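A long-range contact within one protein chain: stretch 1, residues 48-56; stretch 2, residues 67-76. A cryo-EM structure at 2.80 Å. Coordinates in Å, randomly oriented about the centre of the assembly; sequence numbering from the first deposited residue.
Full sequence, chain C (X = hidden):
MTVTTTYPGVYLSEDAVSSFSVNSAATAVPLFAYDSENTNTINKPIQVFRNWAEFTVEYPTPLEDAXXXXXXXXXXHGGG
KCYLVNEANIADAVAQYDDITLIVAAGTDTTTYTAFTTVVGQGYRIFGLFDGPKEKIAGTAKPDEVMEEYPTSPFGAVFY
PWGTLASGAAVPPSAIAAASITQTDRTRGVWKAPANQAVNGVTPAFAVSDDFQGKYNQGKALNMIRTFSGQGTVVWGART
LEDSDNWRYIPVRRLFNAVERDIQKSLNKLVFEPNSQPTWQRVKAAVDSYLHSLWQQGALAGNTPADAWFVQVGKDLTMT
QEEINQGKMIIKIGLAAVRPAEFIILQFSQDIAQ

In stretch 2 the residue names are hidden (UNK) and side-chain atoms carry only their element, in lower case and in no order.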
# COMPACT_ATOMS: atom_id res chain seq x y z
N VAL C 48 -69.35 56.47 -21.83
CA VAL C 48 -69.07 55.05 -22.02
C VAL C 48 -70.32 54.26 -21.68
O VAL C 48 -70.87 54.40 -20.58
CB VAL C 48 -67.89 54.59 -21.14
CG1 VAL C 48 -67.61 53.11 -21.34
CG2 VAL C 48 -66.67 55.45 -21.39
N PHE C 49 -70.75 53.40 -22.60
CA PHE C 49 -71.97 52.61 -22.46
C PHE C 49 -71.63 51.14 -22.66
O PHE C 49 -71.23 50.75 -23.76
CB PHE C 49 -73.01 53.07 -23.48
CG PHE C 49 -73.58 54.42 -23.19
CD1 PHE C 49 -73.72 54.87 -21.89
CD2 PHE C 49 -73.88 55.28 -24.23
CE1 PHE C 49 -74.22 56.13 -21.64
CE2 PHE C 49 -74.37 56.54 -23.97
CZ PHE C 49 -74.54 56.96 -22.68
N ARG C 50 -71.80 50.34 -21.61
CA ARG C 50 -71.40 48.94 -21.67
C ARG C 50 -72.48 48.02 -22.21
O ARG C 50 -72.16 47.00 -22.83
CB ARG C 50 -70.97 48.45 -20.29
CG ARG C 50 -69.68 49.08 -19.79
CD ARG C 50 -69.31 48.56 -18.42
NE ARG C 50 -68.07 49.17 -17.94
CZ ARG C 50 -68.03 50.29 -17.23
NH1 ARG C 50 -69.15 50.93 -16.92
NH2 ARG C 50 -66.86 50.78 -16.84
N ASN C 51 -73.75 48.33 -21.97
CA ASN C 51 -74.84 47.51 -22.48
C ASN C 51 -76.07 48.39 -22.71
O ASN C 51 -76.01 49.61 -22.58
CB ASN C 51 -75.12 46.33 -21.53
CG ASN C 51 -75.37 46.75 -20.10
OD1 ASN C 51 -75.44 47.93 -19.77
ND2 ASN C 51 -75.49 45.76 -19.22
N TRP C 52 -77.18 47.74 -23.06
CA TRP C 52 -78.41 48.46 -23.34
C TRP C 52 -79.04 49.01 -22.06
O TRP C 52 -79.75 50.02 -22.11
CB TRP C 52 -79.39 47.55 -24.07
CG TRP C 52 -80.73 48.15 -24.36
CD1 TRP C 52 -81.91 47.85 -23.75
CD2 TRP C 52 -81.02 49.18 -25.31
NE1 TRP C 52 -82.92 48.61 -24.27
CE2 TRP C 52 -82.40 49.44 -25.23
CE3 TRP C 52 -80.25 49.90 -26.22
CZ2 TRP C 52 -83.02 50.39 -26.03
CZ3 TRP C 52 -80.87 50.84 -27.01
CH2 TRP C 52 -82.24 51.08 -26.91
N ALA C 53 -78.79 48.37 -20.92
CA ALA C 53 -79.35 48.84 -19.66
C ALA C 53 -78.73 50.15 -19.22
O ALA C 53 -79.42 51.03 -18.70
CB ALA C 53 -79.19 47.77 -18.58
N GLU C 54 -77.41 50.31 -19.42
CA GLU C 54 -76.76 51.57 -19.06
C GLU C 54 -77.11 52.68 -20.04
O GLU C 54 -77.03 53.86 -19.68
CB GLU C 54 -75.25 51.39 -19.01
CG GLU C 54 -74.76 50.53 -17.86
CD GLU C 54 -73.26 50.40 -17.85
OE1 GLU C 54 -72.61 50.91 -18.79
OE2 GLU C 54 -72.72 49.79 -16.91
N PHE C 55 -77.48 52.33 -21.27
CA PHE C 55 -77.79 53.36 -22.25
C PHE C 55 -79.17 53.97 -22.02
O PHE C 55 -79.36 55.17 -22.23
CB PHE C 55 -77.68 52.78 -23.66
CG PHE C 55 -78.07 53.74 -24.74
CD1 PHE C 55 -77.31 54.86 -24.99
CD2 PHE C 55 -79.18 53.51 -25.52
CE1 PHE C 55 -77.66 55.75 -25.98
CE2 PHE C 55 -79.54 54.38 -26.52
CZ PHE C 55 -78.78 55.50 -26.75
N THR C 56 -80.12 53.17 -21.56
CA THR C 56 -81.46 53.67 -21.28
C THR C 56 -81.57 54.38 -19.94
O THR C 56 -82.63 54.93 -19.64
CB THR C 56 -82.48 52.54 -21.34
OG1 THR C 56 -82.15 51.54 -20.36
CG2 THR C 56 -82.50 51.91 -22.71
N UNK C 67 -77.87 59.58 -33.40
CA UNK C 67 -77.05 58.83 -32.45
C UNK C 67 -77.87 57.77 -31.73
O UNK C 67 -77.32 56.74 -31.33
c UNK C 67 -77.44 59.85 -29.16
c UNK C 67 -78.90 62.09 -29.82
c UNK C 67 -77.32 60.39 -30.44
c UNK C 67 -76.38 59.78 -31.45
c UNK C 67 -78.05 61.53 -30.75
c UNK C 67 -79.03 61.53 -28.57
c UNK C 67 -78.30 60.40 -28.24
N UNK C 68 -79.17 58.01 -31.55
CA UNK C 68 -80.00 57.06 -30.82
C UNK C 68 -80.30 55.83 -31.66
O UNK C 68 -80.27 54.70 -31.15
c UNK C 68 -82.14 56.84 -29.47
c UNK C 68 -81.85 56.71 -28.12
c UNK C 68 -83.22 56.13 -29.98
c UNK C 68 -81.30 57.72 -30.36
c UNK C 68 -83.99 55.32 -29.17
c UNK C 68 -82.61 55.91 -27.30
c UNK C 68 -83.68 55.22 -27.83
o UNK C 68 -84.44 54.42 -27.01
N UNK C 69 -80.62 56.03 -32.94
CA UNK C 69 -80.93 54.90 -33.81
C UNK C 69 -79.69 54.11 -34.17
O UNK C 69 -79.81 52.94 -34.56
c UNK C 69 -81.62 55.39 -35.07
o UNK C 69 -80.73 56.25 -35.80
c UNK C 69 -82.86 56.17 -34.72
N UNK C 70 -78.51 54.71 -34.07
CA UNK C 70 -77.28 53.96 -34.29
C UNK C 70 -76.99 53.02 -33.13
O UNK C 70 -76.58 51.88 -33.33
o UNK C 70 -76.31 55.69 -35.67
c UNK C 70 -76.11 54.92 -34.51
N UNK C 71 -77.20 53.50 -31.91
CA UNK C 71 -76.93 52.69 -30.73
C UNK C 71 -78.02 51.66 -30.47
O UNK C 71 -77.72 50.56 -30.00
c UNK C 71 -74.38 53.28 -29.26
c UNK C 71 -75.34 55.41 -28.63
c UNK C 71 -75.41 54.30 -29.60
c UNK C 71 -76.76 53.59 -29.52
N UNK C 72 -79.28 51.99 -30.75
CA UNK C 72 -80.35 51.02 -30.59
C UNK C 72 -80.22 49.87 -31.58
O UNK C 72 -80.61 48.74 -31.28
o UNK C 72 -81.89 52.17 -32.06
c UNK C 72 -81.71 51.69 -30.74
N UNK C 73 -79.66 50.15 -32.76
CA UNK C 73 -79.35 49.10 -33.73
C UNK C 73 -78.05 48.40 -33.40
O UNK C 73 -77.84 47.26 -33.84
c UNK C 73 -79.32 49.73 -35.13
c UNK C 73 -79.45 48.99 -36.46
c UNK C 73 -80.53 47.93 -36.35
c UNK C 73 -78.16 48.38 -36.93
N UNK C 74 -77.18 49.03 -32.61
CA UNK C 74 -75.95 48.39 -32.15
C UNK C 74 -76.24 47.33 -31.10
O UNK C 74 -75.78 46.19 -31.22
c UNK C 74 -73.79 48.85 -30.91
c UNK C 74 -74.99 49.44 -31.58
c UNK C 74 -72.24 48.17 -32.89
c UNK C 74 -70.18 47.17 -32.14
c UNK C 74 -73.58 48.70 -29.58
c UNK C 74 -71.02 47.61 -33.16
c UNK C 74 -70.53 47.28 -30.82
c UNK C 74 -72.63 48.31 -31.56
c UNK C 74 -71.76 47.87 -30.54
n UNK C 74 -72.37 48.11 -29.34
N UNK C 75 -76.98 47.69 -30.05
CA UNK C 75 -77.13 46.79 -28.91
C UNK C 75 -78.10 45.65 -29.17
O UNK C 75 -78.09 44.67 -28.41
c UNK C 75 -77.59 47.56 -27.68
c UNK C 75 -74.49 48.70 -25.87
c UNK C 75 -75.68 50.63 -26.60
c UNK C 75 -76.53 48.45 -27.09
c UNK C 75 -76.64 49.82 -27.15
c UNK C 75 -75.46 47.90 -26.42
c UNK C 75 -74.61 50.07 -25.95
N UNK C 76 -78.92 45.72 -30.20
CA UNK C 76 -79.85 44.64 -30.49
C UNK C 76 -79.23 43.55 -31.35
O UNK C 76 -79.94 42.62 -31.75
c UNK C 76 -83.30 44.81 -33.56
c UNK C 76 -80.91 45.74 -32.55
s UNK C 76 -82.45 46.35 -33.25
c UNK C 76 -81.11 45.18 -31.17

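Position 67 carries seven side-chain carbons, one leading into a six-membered ring with no heteroatom; none comes within 5 Å of stretch 1. That composition is Phe-67. Position 68 has the same skeleton plus an oxygen on the ring; the ring lies near parallel to that of Phe-55 but slid aside, and the oxygen is 4.0 Å from Trp-52 CH2. This is Tyr-68. The planes meet at 30°, but with centroids 5.5 Å apart the rings barely overlap; the closest atoms are Tyr-68 CE1 and Phe-55 CE2, at 3.5 Å.

Position 69 has one carbon bearing an oxygen and a second carbon, with CA-to-CB directed away from stretch 1; the branched pattern is Thr-69. Position 70, one carbon and one oxygen without contact, is Ser-70.

At position 71 four carbons fork at the second, and the first lies over a face of the Phe-55 ring. This is Leu-71. Its CB is 4.2 Å from the Phe-55 ring centroid, 23° off the normal, a CH-pi geometry, while Leu-71 CD1 approaches Phe-55 CE1 to 3.5 Å. Position 72 has one carbon and one oxygen; Trp-52 CZ3 lies 3.6 Å from its CA and 3.9 Å from its CB. It is Ser-72, whose OG donates to Tyr-68 O at 3.1 Å, within its own helix.

Position 73 has four carbons forked at the second, its CA-to-CB bond directed away from stretch 1, and makes no contact; it is Leu-73. Position 74 shows one carbon, then fused five- and six-membered rings containing a nitrogen, none in contact. This is Trp-74; NE1, its nearest side-chain atom to stretch 1, is 6.3 Å from Phe-49 O. Position 75 has one carbon and an all-carbon six-membered ring whose face lies against the backbone at Asn-51 and Trp-52. It is Phe-75: CE1 is 3.5 Å from Asn-51 C, and CD2 is 3.7 Å from Trp-52 CE3, near the plane of the indole. Position 76, an unbranched chain of two carbons, a sulfur and a carbon whose end leads away, is Met-76.

The two helices run nearly antiparallel, at 156°. No hydrogen bond crosses between the stretches, so the 439 Å² buried is held by packing, chiefly of Phe-75, Phe-55 and Trp-52. Tyr-68, Leu-71 and Phe-75, spaced three and four residues apart, all meet Phe-55. On stretch 1, Asn-51 caps its helix, Glu-54 N to Asn-51 OD1 at 3.1 Å, close to where Phe-75 packs.

Stretch 2, residues 67-76: FYTSLSLWFM
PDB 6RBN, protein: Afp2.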